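Local structure of nucleoporin NUP82 (Saccharomyces cerevisiae, 3PBP) at residues Asn224-Lys229 against Gln254-Leu259; Glu235-Thr240 against Arg247-Gln252; His55-Ser60 against Ser104-Phe109. The protein serves as a structural component of the nuclear pore complex, this chain being the protein's N-terminal domain, which takes part in the interaction with NUP116. The protein carries 1 engineered substitution. One frame throughout, in Å; residues are numbered along the deposited sequence.

Contact 1 of 3, residues Asn224-Lys229 against Gln254-Leu259; sequences NLILNK and QFVSKL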
loop_
_atom_site.group_PDB
_atom_site.type_symbol
_atom_site.label_atom_id
_atom_site.label_comp_id
_atom_site.label_asym_id
_atom_site.label_seq_id
_atom_site.Cartn_x
_atom_site.Cartn_y
_atom_site.Cartn_z
ATOM N N ASN A 224 20.858 12.735 -1.828
ATOM C CA ASN A 224 20.947 13.801 -2.802
ATOM C C ASN A 224 19.954 13.626 -3.929
ATOM O O ASN A 224 19.532 14.601 -4.539
ATOM C CB ASN A 224 22.372 13.922 -3.351
ATOM C CG ASN A 224 23.309 14.604 -2.364
ATOM O OD1 ASN A 224 23.022 15.701 -1.884
ATOM N ND2 ASN A 224 24.424 13.956 -2.048
ATOM N N LEU A 225 19.561 12.392 -4.209
ATOM C CA LEU A 225 18.599 12.190 -5.270
ATOM C C LEU A 225 17.255 12.822 -4.884
ATOM O O LEU A 225 16.675 13.565 -5.678
ATOM C CB LEU A 225 18.416 10.700 -5.588
ATOM C CG LEU A 225 17.336 10.471 -6.653
ATOM C CD1 LEU A 225 17.756 11.147 -7.944
ATOM C CD2 LEU A 225 17.108 8.996 -6.865
ATOM N N ILE A 226 16.748 12.569 -3.680
ATOM C CA ILE A 226 15.458 13.174 -3.356
ATOM C C ILE A 226 15.542 14.667 -3.080
ATOM O O ILE A 226 14.532 15.376 -3.115
ATOM C CB ILE A 226 14.722 12.495 -2.174
ATOM C CG1 ILE A 226 13.292 13.053 -2.136
ATOM C CG2 ILE A 226 15.452 12.746 -0.864
ATOM C CD1 ILE A 226 12.281 12.208 -1.424
ATOM N N LEU A 227 16.743 15.154 -2.800
ATOM C CA LEU A 227 16.904 16.578 -2.564
ATOM C C LEU A 227 16.806 17.263 -3.929
ATOM O O LEU A 227 16.080 18.240 -4.098
ATOM C CB LEU A 227 18.254 16.869 -1.910
ATOM C CG LEU A 227 18.516 18.354 -1.647
ATOM C CD1 LEU A 227 17.369 18.952 -0.813
ATOM C CD2 LEU A 227 19.851 18.492 -0.934
ATOM N N ASN A 228 17.524 16.730 -4.911
ATOM C CA ASN A 228 17.482 17.283 -6.255
ATOM C C ASN A 228 16.091 17.181 -6.873
ATOM O O ASN A 228 15.628 18.128 -7.493
ATOM C CB ASN A 228 18.490 16.588 -7.171
ATOM C CG ASN A 228 19.924 16.977 -6.862
ATOM O OD1 ASN A 228 20.200 18.132 -6.550
ATOM N ND2 ASN A 228 20.849 16.018 -6.965
ATOM N N LYS A 229 15.425 16.036 -6.735
ATOM C CA LYS A 229 14.076 15.906 -7.287
ATOM C C LYS A 229 13.196 16.984 -6.639
ATOM O O LYS A 229 12.345 17.592 -7.301
ATOM C CB LYS A 229 13.488 14.504 -7.014
ATOM C CG LYS A 229 13.909 13.431 -8.019
ATOM C CD LYS A 229 13.773 12.022 -7.471
ATOM C CE LYS A 229 12.361 11.697 -7.096
ATOM N NZ LYS A 229 12.222 10.290 -6.610
ATOM N N GLN A 254 11.015 21.635 2.249
ATOM C CA GLN A 254 11.404 22.014 3.603
ATOM C C GLN A 254 11.800 20.767 4.363
ATOM O O GLN A 254 12.813 20.751 5.061
ATOM C CB GLN A 254 10.257 22.701 4.338
ATOM C CG GLN A 254 9.804 23.982 3.694
ATOM C CD GLN A 254 8.540 24.555 4.330
ATOM O OE1 GLN A 254 7.752 23.829 4.953
ATOM N NE2 GLN A 254 8.331 25.862 4.154
ATOM N N PHE A 255 11.001 19.718 4.218
ATOM C CA PHE A 255 11.261 18.460 4.899
ATOM C C PHE A 255 12.571 17.815 4.444
ATOM O O PHE A 255 13.428 17.478 5.267
ATOM C CB PHE A 255 10.089 17.498 4.660
ATOM C CG PHE A 255 10.333 16.106 5.160
ATOM C CD1 PHE A 255 10.470 15.850 6.517
ATOM C CD2 PHE A 255 10.444 15.048 4.270
ATOM C CE1 PHE A 255 10.716 14.555 6.985
ATOM C CE2 PHE A 255 10.692 13.743 4.731
ATOM C CZ PHE A 255 10.825 13.503 6.090
ATOM N N VAL A 256 12.741 17.654 3.136
ATOM C CA VAL A 256 13.946 17.016 2.616
ATOM C C VAL A 256 15.189 17.808 2.974
ATOM O O VAL A 256 16.273 17.244 3.104
ATOM C CB VAL A 256 13.875 16.818 1.080
ATOM C CG1 VAL A 256 15.151 16.193 0.588
ATOM C CG2 VAL A 256 12.709 15.908 0.724
ATOM N N SER A 257 15.029 19.117 3.139
ATOM C CA SER A 257 16.147 19.986 3.514
ATOM C C SER A 257 16.511 19.747 4.970
ATOM O O SER A 257 17.689 19.752 5.337
ATOM C CB SER A 257 15.782 21.456 3.336
ATOM O OG SER A 257 15.615 21.766 1.970
ATOM N N LYS A 258 15.493 19.531 5.798
ATOM C CA LYS A 258 15.712 19.288 7.205
ATOM C C LYS A 258 16.373 17.926 7.357
ATOM O O LYS A 258 17.197 17.723 8.246
ATOM C CB LYS A 258 14.385 19.332 7.959
ATOM C CG LYS A 258 14.540 19.660 9.421
ATOM C CD LYS A 258 13.201 19.681 10.133
ATOM C CE LYS A 258 13.360 20.104 11.601
ATOM N NZ LYS A 258 12.079 20.039 12.386
ATOM N N LEU A 259 16.014 16.982 6.492
ATOM C CA LEU A 259 16.632 15.660 6.563
ATOM C C LEU A 259 18.118 15.836 6.284
ATOM O O LEU A 259 18.967 15.345 7.028
ATOM C CB LEU A 259 16.033 14.712 5.521
ATOM C CG LEU A 259 14.599 14.229 5.723
ATOM C CD1 LEU A 259 14.239 13.273 4.605
ATOM C CD2 LEU A 259 14.465 13.542 7.062
#
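Val256 packs against Ile226 and Leu227 in an apolar helix-helix contact, within a pair of consecutive helices, 220-235 and 243-262, inserted between strands 215-217 and 269-271. The two segments run nearly antiparallel, their axes at 150°, and at closest approach those axes lie 9.6 Å apart. The backbones draw nearest at Leu227 and Val256, whose CA atoms are 6.0 Å apart. A short, branched valine fits where the backbones come this close, because its methyls sit directly on CB. Its CG1 stands opposite the backbone N (chi1 179°), which carries that methyl to the CA of Leu227, at 3.6 Å. The same CG1 also meets the CG2 of Ile226 at 3.8 Å, so one methyl serves both neighbours, while its twin CG2 faces CG1 of Ile226 more loosely. Ile226 is beta-branched as well; its CG2 makes the closer approach to the valine, and the side chain also touches Leu192 and Tyr209. Leu227 starts from the flank of its helix, but CD1 reaches CG1 of Val256, 3.8 Å away, and also lies near OG of Ser257. That hydroxyl is hydrogen-bonded to the carbonyl oxygen of Leu253, one turn back, which lets a small polar residue sit at the border of an apolar contact. Asn228 and Lys229, turned elsewhere, pack on an apolar side chain of another protein's chain. Two successive helices packed antiparallel through branched aliphatic residues form an alpha-helical hairpin, here an insertion in a domain whose successive four-stranded antiparallel sheets are consistent with a beta-propeller.

Contact 2 of 3, residues Glu235-Thr240 against Arg247-Gln252; sequences ESLDST and RNVIKQ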
loop_
_atom_site.group_PDB
_atom_site.type_symbol
_atom_site.label_atom_id
_atom_site.label_comp_id
_atom_site.label_asym_id
_atom_site.label_seq_id
_atom_site.Cartn_x
_atom_site.Cartn_y
_atom_site.Cartn_z
ATOM N N GLU A 235 11.248 24.526 -8.445
ATOM C CA GLU A 235 11.500 25.437 -9.558
ATOM C C GLU A 235 10.347 25.336 -10.555
ATOM O O GLU A 235 9.978 26.304 -11.219
ATOM C CB GLU A 235 12.810 25.060 -10.262
ATOM C CG GLU A 235 13.163 25.948 -11.456
ATOM C CD GLU A 235 14.336 25.423 -12.281
ATOM O OE1 GLU A 235 15.420 25.159 -11.700
ATOM O OE2 GLU A 235 14.166 25.286 -13.514
ATOM N N SER A 236 9.790 24.138 -10.650
ATOM C CA SER A 236 8.681 23.845 -11.550
ATOM C C SER A 236 7.391 24.563 -11.147
ATOM O O SER A 236 6.374 24.460 -11.834
ATOM C CB SER A 236 8.457 22.324 -11.580
ATOM O OG SER A 236 7.149 21.980 -11.993
ATOM N N LEU A 237 7.430 25.289 -10.034
ATOM C CA LEU A 237 6.250 26.007 -9.560
ATOM C C LEU A 237 5.999 27.316 -10.303
ATOM O O LEU A 237 6.920 28.102 -10.568
ATOM C CB LEU A 237 6.363 26.293 -8.060
ATOM C CG LEU A 237 6.258 25.110 -7.095
ATOM C CD1 LEU A 237 6.502 25.585 -5.671
ATOM C CD2 LEU A 237 4.883 24.458 -7.220
ATOM N N ASP A 238 4.733 27.513 -10.655
ATOM C CA ASP A 238 4.268 28.712 -11.341
ATOM C C ASP A 238 2.959 29.101 -10.637
ATOM O O ASP A 238 2.579 28.447 -9.667
ATOM C CB ASP A 238 4.034 28.444 -12.838
ATOM C CG ASP A 238 3.115 27.259 -13.091
ATOM O OD1 ASP A 238 3.637 26.166 -13.380
ATOM O OD2 ASP A 238 1.877 27.410 -13.001
ATOM N N SER A 239 2.272 30.142 -11.114
ATOM C CA SER A 239 1.025 30.599 -10.478
ATOM C C SER A 239 -0.263 29.831 -10.810
ATOM O O SER A 239 -1.225 29.872 -10.034
ATOM C CB SER A 239 0.797 32.089 -10.753
ATOM O OG SER A 239 -0.278 32.593 -9.972
ATOM N N THR A 240 -0.311 29.158 -11.957
ATOM C CA THR A 240 -1.502 28.378 -12.277
ATOM C C THR A 240 -1.482 27.196 -11.318
ATOM O O THR A 240 -2.535 26.724 -10.893
ATOM C CB THR A 240 -1.503 27.856 -13.731
ATOM O OG1 THR A 240 -1.674 28.958 -14.637
ATOM C CG2 THR A 240 -2.644 26.851 -13.935
ATOM N N ARG A 247 1.583 23.997 -1.857
ATOM C CA ARG A 247 1.853 23.843 -0.441
ATOM C C ARG A 247 2.689 22.581 -0.173
ATOM O O ARG A 247 3.719 22.630 0.521
ATOM C CB ARG A 247 0.539 23.776 0.330
ATOM C CG ARG A 247 0.740 23.727 1.814
ATOM C CD ARG A 247 -0.558 23.595 2.546
ATOM N NE ARG A 247 -0.296 23.260 3.937
ATOM C CZ ARG A 247 -0.769 22.180 4.540
ATOM N NH1 ARG A 247 -1.537 21.333 3.862
ATOM N NH2 ARG A 247 -0.458 21.944 5.811
ATOM N N ASN A 248 2.242 21.458 -0.737
ATOM C CA ASN A 248 2.941 20.182 -0.578
ATOM C C ASN A 248 4.382 20.234 -1.091
ATOM O O ASN A 248 5.299 19.791 -0.404
ATOM C CB ASN A 248 2.201 19.049 -1.310
ATOM C CG ASN A 248 0.997 18.521 -0.541
ATOM O OD1 ASN A 248 0.898 18.662 0.676
ATOM N ND2 ASN A 248 0.087 17.881 -1.258
ATOM N N VAL A 249 4.567 20.755 -2.306
ATOM C CA VAL A 249 5.887 20.856 -2.909
ATOM C C VAL A 249 6.816 21.662 -2.014
ATOM O O VAL A 249 7.982 21.300 -1.832
ATOM C CB VAL A 249 5.811 21.519 -4.301
ATOM C CG1 VAL A 249 7.195 21.728 -4.861
ATOM C CG2 VAL A 249 4.997 20.658 -5.223
ATOM N N ILE A 250 6.303 22.754 -1.453
ATOM C CA ILE A 250 7.121 23.576 -0.572
ATOM C C ILE A 250 7.395 22.814 0.713
ATOM O O ILE A 250 8.495 22.879 1.257
ATOM C CB ILE A 250 6.438 24.913 -0.258
ATOM C CG1 ILE A 250 6.511 25.808 -1.503
ATOM C CG2 ILE A 250 7.104 25.577 0.949
ATOM C CD1 ILE A 250 5.717 27.078 -1.382
ATOM N N LYS A 251 6.396 22.081 1.189
ATOM C CA LYS A 251 6.575 21.288 2.393
ATOM C C LYS A 251 7.615 20.210 2.146
ATOM O O LYS A 251 8.461 19.936 2.999
ATOM C CB LYS A 251 5.276 20.616 2.794
ATOM C CG LYS A 251 4.373 21.461 3.622
ATOM C CD LYS A 251 3.305 20.595 4.209
ATOM C CE LYS A 251 3.011 21.028 5.613
ATOM N NZ LYS A 251 2.513 19.885 6.423
ATOM N N GLN A 252 7.536 19.588 0.974
ATOM C CA GLN A 252 8.470 18.532 0.626
ATOM C C GLN A 252 9.890 19.070 0.664
ATOM O O GLN A 252 10.776 18.478 1.271
ATOM C CB GLN A 252 8.177 17.965 -0.768
ATOM C CG GLN A 252 9.095 16.799 -1.114
ATOM C CD GLN A 252 8.741 16.110 -2.410
ATOM O OE1 GLN A 252 7.566 15.945 -2.748
ATOM N NE2 GLN A 252 9.757 15.677 -3.134
#
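Leu237 lies in the extended chain just beyond helix 220-235 and faces helix 243-262, its CA 8.4 Å from that of Val249, a spacing that leaves the side chains to close the distance. Leucine suits this place because its branched end can place a methyl, CD1, on the neighbouring helix. CG is turned opposite the carbonyl carbon (chi1 -70°), beside the backbone N, and CD1 leads the approach. It meets CG1 of Val249 tip to tip, 4.0 Å apart. Behind that methyl, CG of the leucine is itself 4.2 Å from the same CG1 of Val249, so the branch point shares in the contact. CD1 also lies 4.2 Å from CG1 of Ile250, whose side chain crosses that of the leucine at about a right angle. Two consecutive helix residues thus receive one methyl, the valine with a branch held close to its backbone and the isoleucine with the longer of its two arms. No hydrogen bond joins the two segments, and the link between them is purely apolar. Val249 is buried and also touches Met233, whereas Ile250 sits nearer the margin and leans on Tyr234. Leu237 therefore joins a small apolar group at the turn of an alpha-helical hairpin, where the chain leaves one helix and comes back along the next. Asp238 follows it, accepting at OD2 a hydrogen bond from the backbone N of Thr241 and a weak one from that of Thr240, consistent with the carboxylate steadying the bend. The backbone O of Asp238 takes a further bond from NZ of Lys246.

Contact 3 of 3, residues His55-Ser60 against Ser104-Phe109; sequences HSLNFS and SIQDAF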
loop_
_atom_site.group_PDB
_atom_site.type_symbol
_atom_site.label_atom_id
_atom_site.label_comp_id
_atom_site.label_asym_id
_atom_site.label_seq_id
_atom_site.Cartn_x
_atom_site.Cartn_y
_atom_site.Cartn_z
ATOM N N HIS A 55 24.925 -23.344 12.452
ATOM C CA HIS A 55 24.603 -23.214 13.854
ATOM C C HIS A 55 23.107 -23.235 14.049
ATOM O O HIS A 55 22.359 -23.084 13.091
ATOM C CB HIS A 55 25.222 -21.939 14.404
ATOM C CG HIS A 55 26.679 -21.808 14.092
ATOM N ND1 HIS A 55 27.142 -21.495 12.829
ATOM C CD2 HIS A 55 27.779 -22.019 14.853
ATOM C CE1 HIS A 55 28.463 -21.522 12.827
ATOM N NE2 HIS A 55 28.874 -21.838 14.042
ATOM N N SER A 56 22.671 -23.445 15.288
ATOM C CA SER A 56 21.249 -23.522 15.593
ATOM C C SER A 56 20.811 -22.793 16.850
ATOM O O SER A 56 21.603 -22.525 17.759
ATOM C CB SER A 56 20.831 -24.973 15.721
ATOM O OG SER A 56 21.205 -25.679 14.567
ATOM N N LEU A 57 19.524 -22.478 16.883
ATOM C CA LEU A 57 18.918 -21.801 18.009
ATOM C C LEU A 57 17.477 -22.254 18.050
ATOM O O LEU A 57 16.636 -21.728 17.336
ATOM C CB LEU A 57 18.968 -20.290 17.836
ATOM C CG LEU A 57 18.177 -19.550 18.917
ATOM C CD1 LEU A 57 18.782 -19.877 20.281
ATOM C CD2 LEU A 57 18.196 -18.045 18.649
ATOM N N ASN A 58 17.204 -23.248 18.883
ATOM C CA ASN A 58 15.864 -23.787 19.038
ATOM C C ASN A 58 15.022 -22.765 19.778
ATOM O O ASN A 58 15.381 -22.337 20.874
ATOM C CB ASN A 58 15.907 -25.090 19.836
ATOM C CG ASN A 58 14.563 -25.747 19.933
ATOM O OD1 ASN A 58 13.645 -25.213 20.559
ATOM N ND2 ASN A 58 14.423 -26.910 19.300
ATOM N N PHE A 59 13.899 -22.369 19.184
ATOM C CA PHE A 59 13.039 -21.378 19.811
ATOM C C PHE A 59 11.674 -21.904 20.242
ATOM O O PHE A 59 10.783 -21.111 20.536
ATOM C CB PHE A 59 12.881 -20.158 18.886
ATOM C CG PHE A 59 12.315 -20.481 17.527
ATOM C CD1 PHE A 59 10.940 -20.557 17.330
ATOM C CD2 PHE A 59 13.157 -20.704 16.437
ATOM C CE1 PHE A 59 10.411 -20.845 16.067
ATOM C CE2 PHE A 59 12.638 -20.993 15.171
ATOM C CZ PHE A 59 11.265 -21.063 14.988
ATOM N N SER A 60 11.525 -23.228 20.295
ATOM C CA SER A 60 10.272 -23.865 20.718
ATOM C C SER A 60 9.809 -23.292 22.047
ATOM O O SER A 60 8.618 -23.110 22.286
ATOM C CB SER A 60 10.462 -25.369 20.889
ATOM O OG SER A 60 10.914 -25.967 19.690
ATOM N N SER A 104 19.731 -17.137 29.028
ATOM C CA SER A 104 19.656 -15.676 29.070
ATOM C C SER A 104 20.082 -15.063 27.731
ATOM O O SER A 104 19.522 -14.058 27.295
ATOM C CB SER A 104 20.548 -15.138 30.196
ATOM O OG SER A 104 21.895 -15.542 30.016
ATOM N N ILE A 105 21.077 -15.674 27.089
ATOM C CA ILE A 105 21.580 -15.206 25.802
ATOM C C ILE A 105 20.624 -15.549 24.657
ATOM O O ILE A 105 20.542 -14.818 23.669
ATOM C CB ILE A 105 22.981 -15.803 25.495
ATOM C CG1 ILE A 105 24.041 -15.093 26.342
ATOM C CG2 ILE A 105 23.301 -15.673 24.017
ATOM C CD1 ILE A 105 25.478 -15.490 26.012
ATOM N N GLN A 106 19.899 -16.655 24.795
ATOM C CA GLN A 106 18.961 -17.079 23.765
ATOM C C GLN A 106 17.709 -16.234 23.788
ATOM O O GLN A 106 17.047 -16.068 22.767
ATOM C CB GLN A 106 18.566 -18.538 23.958
ATOM C CG GLN A 106 19.726 -19.508 23.886
ATOM C CD GLN A 106 19.277 -20.947 24.033
ATOM O OE1 GLN A 106 18.454 -21.269 24.899
ATOM N NE2 GLN A 106 19.820 -21.824 23.196
ATOM N N ASP A 107 17.367 -15.711 24.957
ATOM C CA ASP A 107 16.180 -14.879 25.069
ATOM C C ASP A 107 16.508 -13.514 24.504
ATOM O O ASP A 107 15.617 -12.735 24.159
ATOM C CB ASP A 107 15.748 -14.751 26.529
ATOM C CG ASP A 107 15.353 -16.083 27.138
ATOM O OD1 ASP A 107 15.446 -17.103 26.421
ATOM O OD2 ASP A 107 14.952 -16.108 28.328
ATOM N N ALA A 108 17.803 -13.229 24.421
ATOM C CA ALA A 108 18.271 -11.959 23.889
ATOM C C ALA A 108 17.862 -11.839 22.422
ATOM O O ALA A 108 17.670 -10.739 21.911
ATOM C CB ALA A 108 19.789 -11.870 24.013
ATOM N N PHE A 109 17.727 -12.986 21.762
ATOM C CA PHE A 109 17.360 -13.029 20.359
ATOM C C PHE A 109 15.875 -12.853 20.096
ATOM O O PHE A 109 15.445 -12.830 18.944
ATOM C CB PHE A 109 17.870 -14.323 19.740
ATOM C CG PHE A 109 19.368 -14.448 19.783
ATOM C CD1 PHE A 109 20.173 -13.417 19.302
ATOM C CD2 PHE A 109 19.974 -15.576 20.326
ATOM C CE1 PHE A 109 21.548 -13.506 19.361
ATOM C CE2 PHE A 109 21.353 -15.672 20.390
ATOM C CZ PHE A 109 22.141 -14.630 19.904
#
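Leu57 is held between Gln106 and Phe109, one methyl to each. CD2 comes obliquely to the Phe109 ring, 3.5 Å from its CD2 atom. CD1 lies along the Gln106 side chain, which runs past the leucine in the opposite direction, and comes within 3.7 Å of both CG and NE2 of the glutamine. A chi1 of 173° sends CG of Leu57 toward the 104-109 segment, and the branching there gives each partner one methyl. With an alanine here, the Phe109 ring and the glutamine stem are likely to lose their apolar mate, opening a gap between the strand and the helix with the loop that follows it. Gln106 suits its place by offering methylenes to the leucine while its amide has weak hydrogen bonds, NE2 to the Val100 carbonyl and OE1 to NH2 of Arg61. The Phe109 ring meets Tyr97 edge-to-face and touches Pro94, as Leu57 does. Farther out, Asp107 pairs through OD1 with Arg61 in a salt bridge. At the end of the strand, Asn58 OD1 accepts from Ser60 N (2.9 Å), an Asx turn, and from Ser60 OG, both arriving over the same face of the amide plane. Strand 55-58 is outermost in one four-stranded antiparallel sheet, and Phe109 leads into strand 110-115, outermost in the next; such packing of successive sheets is characteristic of a beta-propeller.

Contacts 1 and 2 belong to one structural unit: both draw on helix 243-262, and their centres are 14 Å apart. Contact 1 joins the bodies of the two helices, and contact 2, lying between its two segments in sequence, closes the hairpin toward its turn. Contact 3 comes earlier in the chain and is separate, its centre about 41 Å from that of contact 1 and about 52 Å from that of contact 2, with the latter across the chain's centre. Where contact 3 joins successive sheets, the other two organise an insertion. Of the three, only contact 1 has segments touched by another protein's chain in the assembly.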